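Exoribonuclease II, mitochondrial (Candida glabrata, PDB 6F3H) probably degrades RNA from its 3' end as the magnesium-dependent exoribonuclease of the mitochondrial RNA degradosome. Local coordinates at residues 371-379 and 449-457; 32-40 and 49-57. The protein carries 1 engineered substitution. All coordinates share one frame; numbering follows the deposited sequence.

Contact 1. Residues 371-379 and 449-457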
# COMPACT_ATOMS: atom_id res chain seq x y z
N VAL A 371 10.19 0.25 21.13
CA VAL A 371 10.76 1.44 21.76
C VAL A 371 9.84 2.64 21.53
O VAL A 371 9.55 3.41 22.45
CB VAL A 371 12.16 1.70 21.18
CG1 VAL A 371 12.65 3.11 21.55
CG2 VAL A 371 13.16 0.62 21.62
N GLU A 372 9.37 2.79 20.30
CA GLU A 372 8.58 3.96 19.94
C GLU A 372 7.26 3.97 20.69
O GLU A 372 6.85 5.01 21.21
CB GLU A 372 8.37 3.98 18.43
CG GLU A 372 9.70 4.08 17.67
CD GLU A 372 9.58 3.81 16.18
OE1 GLU A 372 8.56 3.22 15.75
OE2 GLU A 372 10.51 4.21 15.43
N GLN A 373 6.62 2.81 20.84
CA GLN A 373 5.33 2.80 21.52
C GLN A 373 5.48 3.03 23.01
O GLN A 373 4.53 3.48 23.66
CB GLN A 373 4.60 1.47 21.28
CG GLN A 373 3.11 1.53 21.65
CD GLN A 373 2.24 2.07 20.50
OE1 GLN A 373 2.75 2.67 19.56
NE2 GLN A 373 0.93 1.86 20.60
N LYS A 374 6.68 2.79 23.55
CA LYS A 374 6.96 3.25 24.91
C LYS A 374 6.91 4.78 24.99
O LYS A 374 6.57 5.33 26.04
CB LYS A 374 8.32 2.72 25.36
CG LYS A 374 8.35 1.20 25.57
CD LYS A 374 9.29 0.78 26.72
CE LYS A 374 8.98 1.52 28.03
NZ LYS A 374 9.51 0.79 29.23
N LEU A 375 7.25 5.47 23.91
CA LEU A 375 7.05 6.91 23.85
C LEU A 375 5.58 7.25 23.66
O LEU A 375 5.04 8.12 24.35
CB LEU A 375 7.88 7.49 22.71
CG LEU A 375 7.93 8.97 22.35
CD1 LEU A 375 8.97 9.21 21.27
CD2 LEU A 375 6.63 9.40 21.79
N TYR A 376 4.93 6.60 22.70
CA TYR A 376 3.55 6.92 22.36
C TYR A 376 2.64 6.74 23.55
O TYR A 376 1.68 7.51 23.73
CB TYR A 376 3.06 6.01 21.24
CG TYR A 376 3.19 6.61 19.88
CD1 TYR A 376 4.20 7.49 19.57
CD2 TYR A 376 2.25 6.33 18.90
CE1 TYR A 376 4.31 8.04 18.32
CE2 TYR A 376 2.33 6.88 17.65
CZ TYR A 376 3.36 7.74 17.35
OH TYR A 376 3.43 8.28 16.07
N ASP A 377 2.89 5.73 24.36
CA ASP A 377 2.02 5.49 25.51
C ASP A 377 2.10 6.62 26.51
O ASP A 377 1.09 6.94 27.16
CB ASP A 377 2.39 4.17 26.16
CG ASP A 377 2.04 2.98 25.30
OD1 ASP A 377 1.28 3.18 24.33
OD2 ASP A 377 2.54 1.86 25.57
N THR A 378 3.26 7.25 26.65
CA THR A 378 3.40 8.33 27.62
C THR A 378 3.50 9.70 26.97
O THR A 378 3.80 10.68 27.66
CB THR A 378 4.62 8.10 28.52
OG1 THR A 378 4.90 9.31 29.23
CG2 THR A 378 5.83 7.70 27.69
N ALA A 379 3.23 9.81 25.68
CA ALA A 379 3.32 11.09 25.01
C ALA A 379 2.00 11.83 25.19
O ALA A 379 0.94 11.21 25.27
CB ALA A 379 3.63 10.94 23.53
N ASP A 449 9.82 14.45 18.32
CA ASP A 449 9.87 12.99 18.32
C ASP A 449 8.58 12.42 17.78
O ASP A 449 8.57 11.70 16.77
CB ASP A 449 10.09 12.46 19.74
CG ASP A 449 11.48 12.71 20.26
OD1 ASP A 449 12.39 13.04 19.45
OD2 ASP A 449 11.66 12.59 21.50
N VAL A 450 7.47 12.73 18.45
CA VAL A 450 6.20 12.14 18.06
C VAL A 450 5.91 12.43 16.60
O VAL A 450 5.29 11.62 15.91
CB VAL A 450 5.08 12.65 18.98
CG1 VAL A 450 3.73 12.12 18.53
CG2 VAL A 450 5.38 12.23 20.40
N LEU A 451 6.38 13.56 16.10
CA LEU A 451 6.06 13.84 14.72
C LEU A 451 6.92 13.01 13.78
O LEU A 451 6.41 12.44 12.81
CB LEU A 451 6.24 15.32 14.44
CG LEU A 451 5.99 15.70 12.98
CD1 LEU A 451 4.52 15.46 12.65
CD2 LEU A 451 6.36 17.16 12.75
N ARG A 452 8.22 12.92 14.06
CA ARG A 452 9.09 12.09 13.24
C ARG A 452 8.59 10.66 13.19
O ARG A 452 8.54 10.03 12.13
CB ARG A 452 10.50 12.09 13.80
CG ARG A 452 11.33 13.34 13.67
CD ARG A 452 12.73 13.03 14.23
NE ARG A 452 12.72 11.99 15.28
CZ ARG A 452 13.06 10.70 15.11
NH1 ARG A 452 13.00 9.86 16.15
NH2 ARG A 452 13.42 10.23 13.92
N VAL A 453 8.23 10.13 14.36
CA VAL A 453 7.71 8.77 14.41
C VAL A 453 6.46 8.65 13.57
O VAL A 453 6.28 7.69 12.81
CB VAL A 453 7.44 8.38 15.87
CG1 VAL A 453 6.80 7.01 15.92
CG2 VAL A 453 8.70 8.45 16.64
N SER A 454 5.56 9.61 13.71
CA SER A 454 4.29 9.53 13.02
C SER A 454 4.51 9.46 11.53
O SER A 454 4.04 8.54 10.86
CB SER A 454 3.45 10.75 13.37
OG SER A 454 3.34 10.85 14.78
N LEU A 455 5.36 10.34 11.03
CA LEU A 455 5.65 10.34 9.60
C LEU A 455 6.37 9.08 9.18
O LEU A 455 6.27 8.66 8.02
CB LEU A 455 6.49 11.57 9.28
CG LEU A 455 5.76 12.87 9.63
CD1 LEU A 455 6.72 14.04 9.57
CD2 LEU A 455 4.56 13.10 8.70
N LYS A 456 7.10 8.46 10.09
CA LYS A 456 7.71 7.18 9.77
C LYS A 456 6.63 6.12 9.56
O LYS A 456 6.60 5.47 8.51
CB LYS A 456 8.68 6.78 10.87
CG LYS A 456 9.48 5.51 10.60
CD LYS A 456 10.33 5.17 11.82
CE LYS A 456 9.99 3.77 12.37
NZ LYS A 456 8.54 3.49 12.68
N ARG A 457 5.70 5.98 10.51
CA ARG A 457 4.54 5.14 10.26
C ARG A 457 3.65 5.84 9.27
O ARG A 457 2.59 6.32 9.64
CB ARG A 457 3.69 4.95 11.51
CG ARG A 457 4.37 5.02 12.81
CD ARG A 457 3.38 4.44 13.77
NE ARG A 457 3.92 4.12 15.08
CZ ARG A 457 3.19 3.59 16.06
NH1 ARG A 457 1.89 3.36 15.87
NH2 ARG A 457 3.73 3.28 17.23

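Contact 2. Residues 32-40 and 49-57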
# COMPACT_ATOMS: atom_id res chain seq x y z
N THR A 32 5.92 8.83 -16.55
CA THR A 32 5.77 7.89 -17.64
C THR A 32 5.18 6.60 -17.11
O THR A 32 5.31 6.26 -15.93
CB THR A 32 7.11 7.63 -18.33
N SER A 33 4.51 5.90 -18.00
CA SER A 33 4.05 4.54 -17.77
C SER A 33 4.93 3.57 -18.54
O SER A 33 5.83 3.95 -19.29
CB SER A 33 2.59 4.40 -18.19
OG SER A 33 2.27 3.03 -18.34
N LEU A 34 4.69 2.28 -18.30
CA LEU A 34 5.44 1.27 -19.01
C LEU A 34 5.18 1.41 -20.50
O LEU A 34 4.03 1.47 -20.93
CB LEU A 34 5.08 -0.14 -18.55
CG LEU A 34 5.82 -1.29 -19.24
CD1 LEU A 34 7.23 -1.38 -18.73
CD2 LEU A 34 5.13 -2.61 -19.02
N ASN A 35 6.26 1.38 -21.27
CA ASN A 35 6.23 1.73 -22.68
C ASN A 35 7.39 1.06 -23.39
O ASN A 35 8.40 0.71 -22.77
CB ASN A 35 6.30 3.25 -22.82
CG ASN A 35 5.66 3.72 -24.07
OD1 ASN A 35 5.21 2.91 -24.88
ND2 ASN A 35 5.53 5.04 -24.20
N VAL A 36 7.27 0.92 -24.71
CA VAL A 36 8.33 0.27 -25.48
C VAL A 36 9.59 1.13 -25.42
O VAL A 36 9.53 2.36 -25.39
CB VAL A 36 7.89 -0.00 -26.93
CG1 VAL A 36 6.50 -0.63 -26.97
CG2 VAL A 36 7.89 1.26 -27.73
N GLY A 37 10.73 0.48 -25.33
CA GLY A 37 11.98 1.16 -25.10
C GLY A 37 12.42 1.13 -23.66
O GLY A 37 13.59 1.37 -23.36
N ASP A 38 11.48 0.86 -22.77
CA ASP A 38 11.81 0.73 -21.37
C ASP A 38 12.71 -0.48 -21.19
O ASP A 38 12.58 -1.47 -21.90
CB ASP A 38 10.54 0.60 -20.54
CG ASP A 38 9.84 1.93 -20.31
OD1 ASP A 38 10.46 2.99 -20.54
OD2 ASP A 38 8.68 1.93 -19.86
N ILE A 39 13.68 -0.37 -20.30
CA ILE A 39 14.54 -1.50 -20.00
C ILE A 39 14.15 -2.06 -18.63
O ILE A 39 14.05 -1.31 -17.66
CB ILE A 39 16.03 -1.13 -20.07
CG1 ILE A 39 16.42 -0.94 -21.53
CG2 ILE A 39 16.86 -2.20 -19.43
CD1 ILE A 39 17.89 -0.58 -21.74
N VAL A 40 13.86 -3.36 -18.58
CA VAL A 40 13.21 -3.93 -17.41
C VAL A 40 13.99 -5.12 -16.89
O VAL A 40 14.73 -5.79 -17.61
CB VAL A 40 11.78 -4.38 -17.72
CG1 VAL A 40 10.99 -3.18 -18.04
CG2 VAL A 40 11.83 -5.31 -18.89
N LEU A 49 18.87 -8.73 -18.42
CA LEU A 49 18.10 -7.58 -18.86
C LEU A 49 17.17 -7.92 -19.99
O LEU A 49 17.43 -8.82 -20.81
CB LEU A 49 18.99 -6.44 -19.31
CG LEU A 49 19.50 -5.54 -18.23
CD1 LEU A 49 20.44 -4.58 -18.86
CD2 LEU A 49 18.30 -4.82 -17.69
N THR A 50 16.10 -7.16 -20.05
CA THR A 50 15.07 -7.31 -21.05
C THR A 50 14.67 -5.93 -21.49
O THR A 50 15.07 -4.93 -20.89
CB THR A 50 13.87 -8.08 -20.47
OG1 THR A 50 14.33 -9.06 -19.53
CG2 THR A 50 13.17 -8.77 -21.59
N MSE A 51 13.85 -5.86 -22.52
CA MSE A 51 13.34 -4.58 -22.92
C MSE A 51 12.00 -4.68 -23.58
O MSE A 51 11.76 -5.49 -24.48
CB MSE A 51 14.29 -3.91 -23.86
CG MSE A 51 13.59 -2.95 -24.77
SE MSE A 51 14.82 -1.71 -25.54
CE MSE A 51 13.97 -1.42 -27.28
N CYS A 52 11.11 -3.80 -23.14
CA CYS A 52 9.76 -3.85 -23.63
C CYS A 52 9.77 -3.56 -25.11
O CYS A 52 10.29 -2.54 -25.53
CB CYS A 52 8.89 -2.82 -22.90
SG CYS A 52 7.19 -3.04 -23.33
N VAL A 53 9.24 -4.48 -25.89
CA VAL A 53 9.22 -4.33 -27.34
C VAL A 53 7.82 -4.27 -27.92
O VAL A 53 7.67 -3.89 -29.09
CB VAL A 53 10.05 -5.43 -28.02
CG1 VAL A 53 11.50 -5.04 -27.97
CG2 VAL A 53 9.85 -6.73 -27.31
N ASN A 54 6.80 -4.65 -27.17
CA ASN A 54 5.43 -4.56 -27.65
C ASN A 54 4.51 -4.42 -26.46
O ASN A 54 4.79 -4.93 -25.38
CB ASN A 54 5.02 -5.78 -28.47
CG ASN A 54 3.85 -5.51 -29.37
OD1 ASN A 54 3.44 -4.36 -29.55
ND2 ASN A 54 3.26 -6.58 -29.90
N LEU A 55 3.42 -3.72 -26.69
CA LEU A 55 2.37 -3.53 -25.71
C LEU A 55 1.25 -4.51 -25.93
O LEU A 55 1.16 -5.15 -26.99
CB LEU A 55 1.81 -2.12 -25.79
CG LEU A 55 2.71 -0.88 -25.79
CD1 LEU A 55 1.93 0.35 -26.22
CD2 LEU A 55 3.36 -0.63 -24.44
N PRO A 56 0.36 -4.64 -24.97
CA PRO A 56 -0.76 -5.56 -25.16
C PRO A 56 -1.68 -5.09 -26.26
O PRO A 56 -2.02 -3.91 -26.38
CB PRO A 56 -1.45 -5.56 -23.79
CG PRO A 56 -0.88 -4.40 -23.05
CD PRO A 56 0.48 -4.21 -23.58
N GLN A 57 -2.08 -6.05 -27.08
CA GLN A 57 -2.85 -5.95 -28.30
C GLN A 57 -4.35 -6.06 -28.08
O GLN A 57 -5.09 -5.24 -28.64
CB GLN A 57 -2.30 -7.02 -29.26
CG GLN A 57 -0.85 -6.83 -29.89
CD GLN A 57 -0.42 -5.34 -30.15
OE1 GLN A 57 -1.25 -4.51 -30.56
NE2 GLN A 57 0.83 -5.01 -29.88

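Contact 1. Residues 371-379 and 449-457
Tyr376 fits between the side chains of Val450, Val453 and Arg457, joining helix 371-378 to helix 449-456 of the RNB domain, away from the magnesium site. The axes of these two short segments approach to 10.8 Å with their directions 125° apart, so the helices cross steeply, nearer to perpendicular than to antiparallel. The apolar part has two patches. In the first, Leu375 CD2 lies 3.4 Å from Val450 CG2, the methyl group that Ala379 CB also touches, while Leu375 CD1 reaches the CB of Asp449. In the second, Val453 CG1 comes obliquely to the tyrosine ring, 3.6 Å from Tyr376 CE1.

One face of that ring carries a flat stack. The guanidinium of Arg457 lies over it with centres 4.4 Å apart and planes 22° from parallel, a cation-pi arrangement in which Arg457 CZ sits 3.8 Å from Tyr376 CE2. Arg457 follows the last helical turn, and its chain, extended from CG to NE, carries the charge back over the ring.

The polar contacts are one amide-guanidinium bond and one salt bridge. Gln373 OE1 accepts a hydrogen bond from Arg457 NH2 at 2.6 Å; amide and guanidinium are nearly coplanar, and the bend in Gln373 (chi2 85°) brings the oxygen to the guanidinium edge. Lys456 NZ forms the salt bridge, to the syn lone pair of Glu372 OE1, 3.1 Å away.

At the far end of the ring, Tyr376 OH hydrogen-bonds to Met470 O, in the connection from strand 467-468 to helix 473-479. Ala379 O is bound by Ser474 OG of that latter helix. On the side of helix 449-456 turned from helix 369-378, Leu455 packs on Leu706 and Ile707 of helix 703-716, placing helix 449-456 between the two.

Contact 2. Residues 32-40 and 49-57
The contact of Ile39 and Val40 with Thr50 and Met51 is antiparallel backbone pairing within a beta hairpin, extended by a turn that leads into its first strand, in the N-terminal five-stranded antiparallel sheet. Val40 and Thr50 form the hydrogen-bonded pair: Val40 N donates to Thr50 O at 3.0 Å, and Thr50 N returns a bond to Val40 O at 3.1 Å. Ile39 and Met51 make the neighbouring non-hydrogen-bonded pair. Further along, Cys52 N binds Asp38 O and Gly37 N binds Cys52 O, the latter at 3.1 Å and almost straight (167° at the hydrogen), so Cys52 is gripped through both its N-H and its carbonyl.

Gly37 stands at the third position of a type II beta turn from Asn35 to Asp38, where phi is positive (99°), a conformation that glycine takes readily. The turn is tied internally by Asp38 OD2, which accepts from Asn35 N and also forms a salt bridge with Arg84 of strand 81-85, the strand beyond 39-42 in the sheet. On the other flank, Val53 and Asn54 together face Thr65 of strand 64-68 in a classic beta bulge.

Side chains fill in on both faces. On one, Ile39 CG2 lies 3.5 Å from Leu49 CD2, and selenomethionine Met51 bends at chi3 to set its CE 3.9 Å from Gly37 CA; helix 123-159 packs here through Phe137 and Val130. On the opposite face Val40 CG2 meets Thr50 CB at 3.8 Å, both residues resting on Phe66. Beside the turn, the side chains of Val36 and Leu55 cross at about a right angle, with Val36 CG1 4.0 Å from Leu55 CG, while Cys52 CB sits against the Asn35 carbonyl oxygen.

How the contacts relate
Following the chain from the N terminus, contact 2 comes first and is local: its segments are separated by eight residues, which complete strand 39-42 and turn back to strand 50-54 in the five-stranded antiparallel sheet. Contact 1 opens much later and closes a loop of 69 residues, which carries strands 390-391, 410-416 and 421-429 together with Asp401 and Asp410, the magnesium-binding residues. The two contacts are therefore in series, neither nested nor crossed. Contact 1 ties helix 369-378 to a helix of the RNB domain, whereas contact 2 belongs to the N-terminal sheet. Their centres lie 42 Å apart on opposite sides of the chain's centre, and they do not touch.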